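Local atomic coordinates of beta-galactosidase/beta-glucuronidase (PDB entry 6MVF), a protein that binds flavin mononucleotide and, as a family 2 glycoside hydrolase from a gut bacterium, probably hydrolyses beta-glucuronides. Residues E244-M248 / F287-G291. Numbering follows the deposited sequence.
Sequences ELWSM and FSING
Ile289, the last residue of strand 286-289, and Asn290, in the turn that follows, meet Leu245 to Met248 in the loop between strands 236-240 and 254-262. The contact seats the glycoside hydrolase family 2 beta domain on the beta hairpin that leads into the first strand of the TIM barrel. One hydrogen bond crosses it: Asn290 ND2 donates to the backbone O of Trp246, 2.9 Å away. The bond is bent, 143° at the hydrogen. The acceptor lies close to the amide plane of Asn290, whereas the nitrogen stands 47° out of the carbonyl plane of Trp246. At the other end of the amide, Asn290 OD1 takes the backbone N-H of Ser278, so the group is held from two sides and its flip is fixed. Leu245 runs past the amide in the opposite direction, with CD1 3.8 Å from Asn290 CG. Without this amide, as with an alanine here, the Trp246 carbonyl and the Ser278 N-H would probably each lose a partner, and a gap would open beside Leu245.

Ile289 supplies the apolar half. With CG1 anti to the backbone N (chi1 178°) and the chain extended beyond it, CD1 reaches the opposing loop and sits at the edge of the Trp246 ring, 4.0 Å from CZ3. The indole itself is tied by NE1 to the backbone O of Asp348 on helix 341-350 of the barrel domain. Met248, bent at both chi2 and chi3, carries its sulfur across the Ile289 side chain, SD to CD1 4.1 Å, and its CE ends 4.2 Å from CE2 of Phe287.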
loop_
_atom_site.group_PDB
_atom_site.type_symbol
_atom_site.label_atom_id
_atom_site.label_comp_id
_atom_site.label_asym_id
_atom_site.label_seq_id
_atom_site.Cartn_x
_atom_site.Cartn_y
_atom_site.Cartn_z
ATOM N N GLU A 244 30.442 2.184 -4.874
ATOM C CA GLU A 244 30.037 1.413 -3.707
ATOM C C GLU A 244 30.075 -0.068 -4.077
ATOM O O GLU A 244 29.284 -0.528 -4.907
ATOM C CB GLU A 244 28.653 1.842 -3.233
ATOM C CG GLU A 244 28.706 3.085 -2.370
ATOM C CD GLU A 244 27.331 3.539 -1.924
ATOM O OE1 GLU A 244 26.798 2.993 -0.921
ATOM O OE2 GLU A 244 26.778 4.442 -2.593
ATOM N N LEU A 245 31.009 -0.808 -3.486
ATOM C CA LEU A 245 31.173 -2.199 -3.875
ATOM C C LEU A 245 30.034 -3.057 -3.327
ATOM O O LEU A 245 29.375 -2.712 -2.337
ATOM C CB LEU A 245 32.512 -2.743 -3.387
ATOM C CG LEU A 245 33.716 -1.914 -3.825
ATOM C CD1 LEU A 245 35.000 -2.561 -3.364
ATOM C CD2 LEU A 245 33.708 -1.734 -5.320
ATOM N N TRP A 246 29.810 -4.190 -4.008
ATOM C CA TRP A 246 28.865 -5.225 -3.597
ATOM C C TRP A 246 29.569 -6.298 -2.752
ATOM O O TRP A 246 30.633 -6.802 -3.133
ATOM C CB TRP A 246 28.223 -5.860 -4.840
ATOM C CG TRP A 246 27.138 -6.855 -4.524
ATOM C CD1 TRP A 246 25.797 -6.612 -4.482
ATOM C CD2 TRP A 246 27.301 -8.241 -4.183
ATOM N NE1 TRP A 246 25.113 -7.754 -4.147
ATOM C CE2 TRP A 246 26.016 -8.768 -3.952
ATOM C CE3 TRP A 246 28.407 -9.088 -4.053
ATOM C CZ2 TRP A 246 25.807 -10.106 -3.599
ATOM C CZ3 TRP A 246 28.198 -10.407 -3.712
ATOM C CH2 TRP A 246 26.907 -10.906 -3.484
ATOM N N SER A 247 28.972 -6.653 -1.612
ATOM C CA SER A 247 29.397 -7.838 -0.862
ATOM C C SER A 247 28.178 -8.429 -0.166
ATOM O O SER A 247 27.103 -7.836 -0.171
ATOM C CB SER A 247 30.504 -7.516 0.151
ATOM O OG SER A 247 29.982 -6.858 1.294
ATOM N N MET A 248 28.345 -9.624 0.416
ATOM C CA MET A 248 27.233 -10.265 1.130
ATOM C C MET A 248 26.769 -9.429 2.315
ATOM O O MET A 248 25.568 -9.382 2.607
ATOM C CB MET A 248 27.615 -11.677 1.604
ATOM C CG MET A 248 27.864 -12.657 0.461
ATOM S SD MET A 248 29.515 -12.501 -0.279
ATOM C CE MET A 248 30.494 -13.171 1.083
ATOM N N PHE A 287 38.220 -18.354 0.370
ATOM C CA PHE A 287 37.504 -17.341 -0.397
ATOM C C PHE A 287 37.772 -15.938 0.148
ATOM O O PHE A 287 37.788 -15.722 1.363
ATOM C CB PHE A 287 35.998 -17.635 -0.390
ATOM C CG PHE A 287 35.179 -16.619 -1.110
ATOM C CD1 PHE A 287 35.005 -16.700 -2.472
ATOM C CD2 PHE A 287 34.581 -15.576 -0.420
ATOM C CE1 PHE A 287 34.256 -15.760 -3.130
ATOM C CE2 PHE A 287 33.830 -14.637 -1.070
ATOM C CZ PHE A 287 33.671 -14.725 -2.430
ATOM N N SER A 288 37.996 -14.991 -0.767
ATOM C CA SER A 288 38.081 -13.569 -0.462
ATOM C C SER A 288 37.166 -12.822 -1.408
ATOM O O SER A 288 37.060 -13.171 -2.586
ATOM C CB SER A 288 39.494 -12.982 -0.639
ATOM O OG SER A 288 40.484 -13.736 0.028
ATOM N N ILE A 289 36.530 -11.769 -0.917
ATOM C CA ILE A 289 35.787 -10.879 -1.795
ATOM C C ILE A 289 36.231 -9.455 -1.497
ATOM O O ILE A 289 36.367 -9.078 -0.326
ATOM C CB ILE A 289 34.268 -11.062 -1.643
ATOM C CG1 ILE A 289 33.526 -10.076 -2.551
ATOM C CG2 ILE A 289 33.864 -10.958 -0.192
ATOM C CD1 ILE A 289 32.039 -10.409 -2.711
ATOM N N ASN A 290 36.534 -8.694 -2.553
ATOM C CA ASN A 290 36.977 -7.302 -2.421
ATOM C C ASN A 290 38.179 -7.188 -1.492
ATOM O O ASN A 290 38.283 -6.239 -0.712
ATOM C CB ASN A 290 35.838 -6.392 -1.934
ATOM C CG ASN A 290 34.673 -6.328 -2.923
ATOM O OD1 ASN A 290 34.882 -6.329 -4.139
ATOM N ND2 ASN A 290 33.441 -6.291 -2.406
ATOM N N GLY A 291 39.065 -8.185 -1.540
ATOM C CA GLY A 291 40.310 -8.142 -0.805
ATOM C C GLY A 291 40.253 -8.582 0.644
ATOM O O GLY A 291 41.278 -8.519 1.331
#